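Local coordinates for protein glycosyl hydrolase family 10 (Bacteroides intestinalis DSM 17393, PDB 4QPW) that binds xylan chains through this carbohydrate-binding module, one domain of a larger modular enzyme that probably hydrolyses glycosidic bonds in xylan, at residues M75-F86 with G97-Y108; V25-K33 with L40-A48. All coordinates share one frame; numbering follows the deposited sequence.

Interaction 1 (M75-F86 with G97-Y108)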
loop_
_atom_site.group_PDB
_atom_site.type_symbol
_atom_site.label_atom_id
_atom_site.label_comp_id
_atom_site.label_asym_id
_atom_site.label_seq_id
_atom_site.Cartn_x
_atom_site.Cartn_y
_atom_site.Cartn_z
ATOM N N MET A 75 -6.552 4.960 -1.675
ATOM C CA MET A 75 -7.886 4.825 -1.050
ATOM C C MET A 75 -7.917 3.524 -0.267
ATOM O O MET A 75 -7.666 2.436 -0.834
ATOM C CB MET A 75 -8.975 4.935 -2.067
ATOM C CG MET A 75 -10.339 4.607 -1.463
ATOM S SD MET A 75 -11.799 5.253 -2.309
ATOM C CE MET A 75 -12.673 3.795 -2.739
ATOM N N VAL A 76 -8.184 3.639 1.028
ATOM C CA VAL A 76 -8.012 2.541 2.013
ATOM C C VAL A 76 -9.166 2.554 2.979
ATOM O O VAL A 76 -9.654 3.644 3.384
ATOM C CB VAL A 76 -6.726 2.700 2.799
ATOM C CG1 VAL A 76 -6.468 1.553 3.776
ATOM C CG2 VAL A 76 -5.566 2.968 1.914
ATOM N N ARG A 77 -9.602 1.380 3.398
ATOM C CA ARG A 77 -10.469 1.247 4.611
ATOM C C ARG A 77 -10.030 -0.046 5.297
ATOM O O ARG A 77 -9.359 -0.955 4.729
ATOM C CB ARG A 77 -11.910 1.249 4.264
ATOM C CG ARG A 77 -12.395 0.102 3.587
ATOM C CD ARG A 77 -13.940 0.032 3.407
ATOM N NE ARG A 77 -14.483 -1.185 2.951
ATOM C CZ ARG A 77 -15.793 -1.538 2.720
ATOM N NH1 ARG A 77 -16.838 -0.682 2.946
ATOM N NH2 ARG A 77 -16.019 -2.768 2.224
ATOM N N GLY A 78 -10.514 -0.214 6.531
ATOM C CA GLY A 78 -10.337 -1.452 7.270
ATOM C C GLY A 78 -11.546 -1.818 8.039
ATOM O O GLY A 78 -12.502 -1.025 8.218
ATOM N N SER A 79 -11.528 -3.034 8.549
ATOM C CA SER A 79 -12.642 -3.526 9.394
ATOM C C SER A 79 -12.609 -2.880 10.732
ATOM O O SER A 79 -13.633 -3.042 11.477
ATOM C CB SER A 79 -12.526 -5.056 9.570
ATOM O OG SER A 79 -11.283 -5.443 10.007
ATOM N N ALA A 80 -11.597 -2.260 11.147
ATOM C CA ALA A 80 -11.446 -1.493 12.351
ATOM C C ALA A 80 -10.401 -0.438 12.125
ATOM O O ALA A 80 -9.669 -0.473 11.075
ATOM C CB ALA A 80 -10.986 -2.363 13.520
ATOM N N GLU A 81 -10.281 0.567 12.955
ATOM C CA GLU A 81 -9.248 1.517 12.898
ATOM C C GLU A 81 -7.865 0.867 12.983
ATOM O O GLU A 81 -7.641 -0.052 13.814
ATOM C CB GLU A 81 -9.378 2.593 13.990
ATOM C CG GLU A 81 -10.530 3.526 13.704
ATOM C CD GLU A 81 -10.876 4.520 14.818
ATOM O OE1 GLU A 81 -10.024 4.882 15.600
ATOM O OE2 GLU A 81 -12.036 4.953 14.850
ATOM N N GLY A 82 -6.889 1.247 12.171
ATOM C CA GLY A 82 -5.549 0.748 12.228
ATOM C C GLY A 82 -4.621 1.568 11.408
ATOM O O GLY A 82 -5.021 2.640 10.869
ATOM N N LYS A 83 -3.347 1.154 11.358
ATOM C CA LYS A 83 -2.313 1.867 10.674
ATOM C C LYS A 83 -1.614 1.040 9.594
ATOM O O LYS A 83 -1.307 -0.144 9.795
ATOM C CB LYS A 83 -1.256 2.339 11.689
ATOM C CG LYS A 83 -0.077 3.087 11.141
ATOM C CD LYS A 83 1.037 3.406 12.126
ATOM C CE LYS A 83 0.614 4.657 12.808
ATOM N NZ LYS A 83 1.184 4.709 14.194
ATOM N N LEU A 84 -1.430 1.689 8.438
ATOM C CA LEU A 84 -0.755 1.151 7.210
ATOM C C LEU A 84 0.653 1.833 7.178
ATOM O O LEU A 84 0.605 3.069 7.102
ATOM C CB LEU A 84 -1.713 1.432 5.920
ATOM C CG LEU A 84 -1.448 0.672 4.777
ATOM C CD1 LEU A 84 -1.713 -0.820 4.974
ATOM C CD2 LEU A 84 -2.289 1.161 3.605
ATOM N N ASN A 85 1.769 1.219 7.258
ATOM C CA ASN A 85 3.046 1.836 7.014
ATOM C C ASN A 85 3.455 1.679 5.572
ATOM O O ASN A 85 3.117 0.623 4.948
ATOM C CB ASN A 85 4.121 1.224 7.906
ATOM C CG ASN A 85 3.823 1.529 9.360
ATOM O OD1 ASN A 85 3.099 0.761 10.000
ATOM N ND2 ASN A 85 4.110 2.673 9.767
ATOM N N PHE A 86 4.127 2.630 4.973
ATOM C CA PHE A 86 4.556 2.552 3.590
ATOM C C PHE A 86 5.839 3.174 3.363
ATOM O O PHE A 86 6.287 4.073 4.180
ATOM C CB PHE A 86 3.443 3.075 2.644
ATOM C CG PHE A 86 3.139 4.507 2.852
ATOM C CD1 PHE A 86 3.973 5.473 2.443
ATOM C CD2 PHE A 86 2.014 4.856 3.567
ATOM C CE1 PHE A 86 3.728 6.801 2.709
ATOM C CE2 PHE A 86 1.770 6.199 3.847
ATOM C CZ PHE A 86 2.619 7.121 3.410
ATOM N N GLY A 97 6.188 6.890 5.312
ATOM C CA GLY A 97 5.104 7.469 6.039
ATOM C C GLY A 97 4.091 6.444 6.450
ATOM O O GLY A 97 4.377 5.247 6.394
ATOM N N SER A 98 2.971 6.876 6.940
ATOM C CA SER A 98 1.924 5.980 7.352
ATOM C C SER A 98 0.557 6.590 7.172
ATOM O O SER A 98 0.444 7.863 7.161
ATOM C CB SER A 98 2.086 5.508 8.760
ATOM O OG SER A 98 1.883 6.597 9.608
ATOM N N PHE A 99 -0.471 5.780 7.019
ATOM C CA PHE A 99 -1.847 6.210 6.993
ATOM C C PHE A 99 -2.640 5.500 8.103
ATOM O O PHE A 99 -2.542 4.279 8.287
ATOM C CB PHE A 99 -2.525 5.929 5.623
ATOM C CG PHE A 99 -1.939 6.606 4.410
ATOM C CD1 PHE A 99 -1.582 7.936 4.421
ATOM C CD2 PHE A 99 -1.773 5.909 3.213
ATOM C CE1 PHE A 99 -1.083 8.565 3.304
ATOM C CE2 PHE A 99 -1.302 6.552 2.107
ATOM C CZ PHE A 99 -0.990 7.867 2.124
ATOM N N SER A 100 -3.471 6.276 8.785
ATOM C CA SER A 100 -4.369 5.733 9.839
ATOM C C SER A 100 -5.789 5.670 9.292
ATOM O O SER A 100 -6.408 6.731 9.095
ATOM C CB SER A 100 -4.318 6.646 11.091
ATOM O OG SER A 100 -2.982 6.540 11.625
ATOM N N PHE A 101 -6.203 4.487 8.947
ATOM C CA PHE A 101 -7.447 4.217 8.266
ATOM C C PHE A 101 -8.562 3.934 9.219
ATOM O O PHE A 101 -8.288 3.677 10.433
ATOM C CB PHE A 101 -7.224 3.128 7.204
ATOM C CG PHE A 101 -6.736 1.819 7.762
ATOM C CD1 PHE A 101 -7.567 0.945 8.455
ATOM C CD2 PHE A 101 -5.424 1.454 7.647
ATOM C CE1 PHE A 101 -7.106 -0.246 9.020
ATOM C CE2 PHE A 101 -4.944 0.281 8.183
ATOM C CZ PHE A 101 -5.772 -0.583 8.860
ATOM N N ASN A 102 -9.747 3.932 8.708
ATOM C CA ASN A 102 -10.944 3.619 9.526
ATOM C C ASN A 102 -11.861 2.823 8.711
ATOM O O ASN A 102 -11.504 2.199 7.647
ATOM C CB ASN A 102 -11.545 4.925 10.125
ATOM C CG ASN A 102 -12.240 5.758 9.135
ATOM O OD1 ASN A 102 -12.371 5.453 7.975
ATOM N ND2 ASN A 102 -12.852 6.870 9.637
ATOM N N THR A 103 -13.157 2.698 9.077
ATOM C CA THR A 103 -14.072 1.882 8.417
ATOM C C THR A 103 -14.770 2.493 7.190
ATOM O O THR A 103 -15.638 1.870 6.592
ATOM C CB THR A 103 -15.135 1.239 9.382
ATOM O OG1 THR A 103 -16.056 2.318 9.785
ATOM C CG2 THR A 103 -14.505 0.565 10.531
ATOM N N GLU A 104 -14.466 3.719 6.856
ATOM C CA GLU A 104 -15.036 4.433 5.720
ATOM C C GLU A 104 -14.000 4.393 4.567
ATOM O O GLU A 104 -12.826 4.608 4.835
ATOM C CB GLU A 104 -15.261 5.905 6.143
ATOM C CG GLU A 104 -16.181 6.018 7.364
ATOM C CD GLU A 104 -16.348 7.387 7.909
ATOM O OE1 GLU A 104 -15.748 8.353 7.407
ATOM O OE2 GLU A 104 -17.198 7.589 8.861
ATOM N N TRP A 105 -14.471 4.258 3.363
ATOM C CA TRP A 105 -13.578 4.433 2.180
ATOM C C TRP A 105 -13.150 5.891 2.139
ATOM O O TRP A 105 -14.041 6.811 1.962
ATOM C CB TRP A 105 -14.224 4.054 0.922
ATOM C CG TRP A 105 -14.278 2.584 0.645
ATOM C CD1 TRP A 105 -15.351 1.817 0.553
ATOM C CD2 TRP A 105 -13.137 1.733 0.372
ATOM N NE1 TRP A 105 -14.988 0.504 0.166
ATOM C CE2 TRP A 105 -13.604 0.507 0.043
ATOM C CE3 TRP A 105 -11.753 1.958 0.344
ATOM C CZ2 TRP A 105 -12.718 -0.560 -0.345
ATOM C CZ3 TRP A 105 -10.911 0.923 -0.055
ATOM C CH2 TRP A 105 -11.426 -0.292 -0.381
ATOM N N LYS A 106 -11.870 6.186 2.255
ATOM C CA LYS A 106 -11.302 7.523 2.231
ATOM C C LYS A 106 -10.036 7.484 1.395
ATOM O O LYS A 106 -9.372 6.461 1.314
ATOM C CB LYS A 106 -10.952 8.039 3.642
ATOM C CG LYS A 106 -12.265 8.232 4.470
ATOM C CD LYS A 106 -12.048 8.470 5.943
ATOM C CE LYS A 106 -11.076 9.497 6.335
ATOM N NZ LYS A 106 -11.053 9.514 7.889
ATOM N N GLU A 107 -9.696 8.636 0.796
ATOM C CA GLU A 107 -8.428 8.798 0.117
ATOM C C GLU A 107 -7.441 9.430 1.042
ATOM O O GLU A 107 -7.797 10.412 1.757
ATOM C CB GLU A 107 -8.577 9.656 -1.154
ATOM C CG GLU A 107 -7.340 9.604 -2.036
ATOM C CD GLU A 107 -7.496 10.489 -3.248
ATOM O OE1 GLU A 107 -7.366 11.733 -3.087
ATOM O OE2 GLU A 107 -7.774 9.982 -4.364
ATOM N N TYR A 108 -6.241 8.915 1.116
ATOM C CA TYR A 108 -5.141 9.443 1.880
ATOM C C TYR A 108 -4.085 9.962 0.954
ATOM O O TYR A 108 -3.810 9.307 -0.103
ATOM C CB TYR A 108 -4.584 8.334 2.816
ATOM C CG TYR A 108 -5.617 7.802 3.781
ATOM C CD1 TYR A 108 -5.752 8.450 5.063
ATOM C CD2 TYR A 108 -6.540 6.886 3.433
ATOM C CE1 TYR A 108 -6.739 8.107 5.951
ATOM C CE2 TYR A 108 -7.528 6.492 4.324
ATOM C CZ TYR A 108 -7.618 7.130 5.577
ATOM O OH TYR A 108 -8.647 6.764 6.454
HETATM O O HOH W 1 -10.262 4.709 5.860
HETATM O O HOH W 2 -17.014 1.906 3.757
HETATM O O HOH W 3 -15.228 -1.355 6.658
#
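Arg77 CG sits between its own backbone N and carbonyl carbon (chi1 70°), and the chain then runs extended to NE, which lays it along one face of Trp105. Its CD rests 3.4 Å from the centroid of the Trp105 five-membered ring, a CH-pi contact, and the guanidinium lies nearly parallel to the indole, their planes 10° apart. Met75, with CG anti to the backbone N and the chain bent at chi3, brings CE over the opposite indole face, toward its rim, 3.7 Å from Trp105 CE3; SD stands obliquely to the six-membered ring, 5.1 Å from its centroid, a Met-aromatic contact. Two acceptors outside the pair fix this sandwich: Gln133 takes the bond from Arg77 NE and Glu37 the one from Trp105 NE1. With an alanine here in place of the indole, Arg77 and Met75 would probably lose the plate between them, and Glu37 its N-H donor. Further along, Phe101 lies under Gly82, whose CA stands 4.0 Å from the ring centroid, while Ala80 O meets the ring edge at Phe101 CE1, 3.3 Å away. Gly97 covers Phe86 in the same manner, and Phe86 CE2 comes over the centre of the Phe99 ring. Leu84 N to Phe99 O, 2.8 Å, is the straightest backbone bond. Antiparallel pairing thus occurs in two sheets, 82-86 with 97-101 and 75-78 with 106-108, as expected of a beta-sandwich carbohydrate-binding module.

Interaction 2 (V25-K33 with L40-A48)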
loop_
_atom_site.group_PDB
_atom_site.type_symbol
_atom_site.label_atom_id
_atom_site.label_comp_id
_atom_site.label_asym_id
_atom_site.label_seq_id
_atom_site.Cartn_x
_atom_site.Cartn_y
_atom_site.Cartn_z
ATOM N N VAL A 25 2.972 -16.330 10.263
ATOM C CA VAL A 25 1.581 -16.023 10.143
ATOM C C VAL A 25 1.017 -16.484 8.826
ATOM O O VAL A 25 -0.044 -16.016 8.354
ATOM C CB VAL A 25 1.213 -14.543 10.439
ATOM C CG1 VAL A 25 1.414 -14.213 11.908
ATOM C CG2 VAL A 25 1.995 -13.627 9.533
ATOM N N LYS A 26 1.653 -17.464 8.198
ATOM C CA LYS A 26 1.207 -17.935 6.908
ATOM C C LYS A 26 -0.154 -18.498 6.888
ATOM O O LYS A 26 -0.882 -18.345 5.884
ATOM C CB LYS A 26 2.191 -19.060 6.391
ATOM C CG LYS A 26 1.785 -19.860 5.163
ATOM C CD LYS A 26 2.704 -21.107 4.952
ATOM C CE LYS A 26 2.172 -21.877 3.738
ATOM N NZ LYS A 26 3.232 -22.850 3.321
ATOM N N GLU A 27 -0.589 -19.218 7.926
ATOM C CA GLU A 27 -1.864 -19.840 7.927
ATOM C C GLU A 27 -3.053 -18.930 8.073
ATOM O O GLU A 27 -4.139 -19.307 7.682
ATOM C CB GLU A 27 -1.926 -20.959 8.952
ATOM C CG GLU A 27 -0.956 -22.105 8.783
ATOM C CD GLU A 27 -1.066 -22.758 7.440
ATOM O OE1 GLU A 27 -2.288 -23.071 7.125
ATOM O OE2 GLU A 27 -0.037 -22.946 6.723
ATOM N N THR A 28 -2.838 -17.796 8.700
ATOM C CA THR A 28 -3.882 -16.929 9.153
ATOM C C THR A 28 -3.947 -15.582 8.348
ATOM O O THR A 28 -4.681 -14.687 8.754
ATOM C CB THR A 28 -3.749 -16.686 10.655
ATOM O OG1 THR A 28 -2.441 -16.337 10.949
ATOM C CG2 THR A 28 -4.128 -17.967 11.443
ATOM N N THR A 29 -3.202 -15.518 7.256
ATOM C CA THR A 29 -3.057 -14.261 6.438
ATOM C C THR A 29 -3.366 -14.614 5.028
ATOM O O THR A 29 -2.889 -15.623 4.473
ATOM C CB THR A 29 -1.664 -13.773 6.576
ATOM O OG1 THR A 29 -1.292 -13.569 7.951
ATOM C CG2 THR A 29 -1.489 -12.441 5.804
ATOM N N THR A 30 -4.085 -13.698 4.326
ATOM C CA THR A 30 -4.273 -13.782 2.899
ATOM C C THR A 30 -4.096 -12.406 2.272
ATOM O O THR A 30 -4.492 -11.389 2.842
ATOM C CB THR A 30 -5.611 -14.344 2.474
ATOM O OG1 THR A 30 -6.608 -13.656 2.946
ATOM C CG2 THR A 30 -5.835 -15.693 3.083
ATOM N N ILE A 31 -3.462 -12.363 1.120
ATOM C CA ILE A 31 -3.297 -11.147 0.272
ATOM C C ILE A 31 -3.765 -11.437 -1.138
ATOM O O ILE A 31 -3.261 -12.402 -1.777
ATOM C CB ILE A 31 -1.832 -10.690 0.245
ATOM C CG1 ILE A 31 -1.290 -10.390 1.616
ATOM C CG2 ILE A 31 -1.656 -9.513 -0.698
ATOM C CD1 ILE A 31 0.180 -10.119 1.652
ATOM N N GLY A 32 -4.766 -10.722 -1.643
ATOM C CA GLY A 32 -5.206 -10.897 -3.020
ATOM C C GLY A 32 -6.425 -10.059 -3.318
ATOM O O GLY A 32 -6.834 -9.233 -2.486
ATOM N N LYS A 33 -7.001 -10.275 -4.463
ATOM C CA LYS A 33 -8.138 -9.473 -4.866
ATOM C C LYS A 33 -9.415 -9.896 -4.313
ATOM O O LYS A 33 -9.705 -11.163 -4.270
ATOM C CB LYS A 33 -8.290 -9.548 -6.373
ATOM C CG LYS A 33 -7.489 -8.591 -7.062
ATOM C CD LYS A 33 -7.899 -7.109 -6.908
ATOM C CE LYS A 33 -9.307 -6.745 -7.197
ATOM N NZ LYS A 33 -9.686 -6.779 -8.659
ATOM N N LEU A 40 -7.909 -4.626 -3.634
ATOM C CA LEU A 40 -6.903 -5.467 -3.000
ATOM C C LEU A 40 -7.306 -5.683 -1.554
ATOM O O LEU A 40 -7.736 -4.721 -0.890
ATOM C CB LEU A 40 -5.538 -4.804 -3.133
ATOM C CG LEU A 40 -4.370 -5.480 -2.508
ATOM C CD1 LEU A 40 -4.109 -6.882 -3.050
ATOM C CD2 LEU A 40 -3.129 -4.653 -2.653
ATOM N N GLU A 41 -7.156 -6.874 -1.001
ATOM C CA GLU A 41 -7.558 -7.177 0.356
ATOM C C GLU A 41 -6.456 -7.939 1.080
ATOM O O GLU A 41 -5.913 -8.917 0.567
ATOM C CB GLU A 41 -8.855 -7.982 0.311
ATOM C CG GLU A 41 -9.446 -8.346 1.654
ATOM C CD GLU A 41 -10.923 -8.791 1.591
ATOM O OE1 GLU A 41 -11.113 -9.985 1.993
ATOM O OE2 GLU A 41 -11.809 -8.060 1.283
ATOM N N ILE A 42 -6.169 -7.502 2.280
ATOM C CA ILE A 42 -5.156 -8.125 3.173
ATOM C C ILE A 42 -5.940 -8.520 4.442
ATOM O O ILE A 42 -6.420 -7.625 5.194
ATOM C CB ILE A 42 -4.003 -7.237 3.483
ATOM C CG1 ILE A 42 -3.338 -6.765 2.149
ATOM C CG2 ILE A 42 -3.022 -7.931 4.428
ATOM C CD1 ILE A 42 -3.773 -5.374 1.687
ATOM N N LYS A 43 -6.113 -9.824 4.670
ATOM C CA LYS A 43 -6.889 -10.313 5.811
ATOM C C LYS A 43 -6.027 -11.082 6.758
ATOM O O LYS A 43 -5.293 -11.982 6.343
ATOM C CB LYS A 43 -7.983 -11.196 5.342
ATOM C CG LYS A 43 -9.109 -10.567 4.721
ATOM C CD LYS A 43 -10.295 -11.561 4.728
ATOM C CE LYS A 43 -10.475 -12.104 6.129
ATOM N NZ LYS A 43 -11.905 -12.213 6.521
ATOM N N THR A 44 -6.145 -10.763 8.029
ATOM C CA THR A 44 -5.322 -11.358 9.106
ATOM C C THR A 44 -6.214 -11.706 10.253
ATOM O O THR A 44 -7.152 -10.981 10.626
ATOM C CB THR A 44 -4.295 -10.479 9.620
ATOM O OG1 THR A 44 -4.917 -9.221 9.961
ATOM C CG2 THR A 44 -3.194 -10.233 8.627
ATOM N N SER A 45 -5.968 -12.898 10.877
ATOM C CA SER A 45 -6.659 -13.235 12.178
ATOM C C SER A 45 -5.710 -13.269 13.284
ATOM O O SER A 45 -6.182 -13.333 14.484
ATOM C CB SER A 45 -7.490 -14.499 12.045
ATOM O OG SER A 45 -6.659 -15.588 11.819
ATOM N N VAL A 46 -4.423 -13.198 13.112
ATOM C CA VAL A 46 -3.381 -13.238 14.157
ATOM C C VAL A 46 -2.367 -12.155 13.857
ATOM O O VAL A 46 -1.760 -12.148 12.728
ATOM C CB VAL A 46 -2.665 -14.639 14.264
ATOM C CG1 VAL A 46 -1.596 -14.585 15.318
ATOM C CG2 VAL A 46 -3.670 -15.737 14.527
ATOM N N ALA A 47 -2.060 -11.274 14.768
ATOM C CA ALA A 47 -1.007 -10.267 14.552
ATOM C C ALA A 47 0.309 -10.909 14.421
ATOM O O ALA A 47 0.654 -11.892 15.223
ATOM C CB ALA A 47 -0.988 -9.287 15.705
ATOM N N ALA A 48 1.168 -10.497 13.536
ATOM C CA ALA A 48 2.520 -10.948 13.486
ATOM C C ALA A 48 3.314 -10.292 14.627
ATOM O O ALA A 48 2.917 -9.265 15.160
ATOM C CB ALA A 48 3.159 -10.559 12.125
HETATM O O HOH W 4 -2.526 -13.566 10.565
HETATM O O HOH W 5 -7.199 -11.432 1.418
HETATM O O HOH W 6 -6.869 -14.733 6.220
#
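Ile31 lies alongside Ile42, the two side chains pointing the same way, with Ile31 CG1 4.1 Å from Ile42 CG2. They belong to an antiparallel strand pair at the border of one sheet of the beta-sandwich, and Thr29 and Thr44 continue the same inward face, where Ile54 of strand 54-57 packs against both threonines. Thr29 OG1 is anti to its carbonyl carbon (chi1 -56°), a turn that lets it donate to Val25 O at 2.8 Å and pin the loop before the strand. On the other face Thr30 OG1 runs beside Lys43 CB, 3.7 Å away. Between them the backbones exchange a reciprocal pair of bonds, Thr30 N to Lys43 O and Lys43 N to Thr30 O, both in the carbonyl plane. Gly32 and Glu41 repeat the exchange, and Leu40 CD1 folds back to within 3.6 Å of Gly32 O. Glu41 OE2 is held beyond the pair by Gln133 and Asn34. Beyond the paired strands, before 29-31 begins and after 40-44 ends, Val25 CG1 packs on Ala48 CA, and Thr28 lays CB against Ser45 OG. A water closes this end, donating to Thr29 OG1 at 2.9 Å and to Val46 O at 2.7 Å.

How the interactions relate
Interaction 2 closes before interaction 1 opens, so the two follow one another along the chain; their centres are 16 Å apart and their nearest atoms about 6 Å, without touching. Strand 130-141 joins them: it pairs with 39-44 and with 69-78 in one sheet, and its Gln133 bonds both Arg77 of interaction 1 and Glu41 of interaction 2. The hairpin 82-89/95-101 of interaction 1 belongs instead to the five-stranded sheet, whose strand 120-124 supplies Met122 and Gln124 to the xylan pocket. Neither contact supplies a pocket residue, yet the side chain of Asn85 is about 9 Å, and that of Ala48 about 12 Å, from a bound xylose unit.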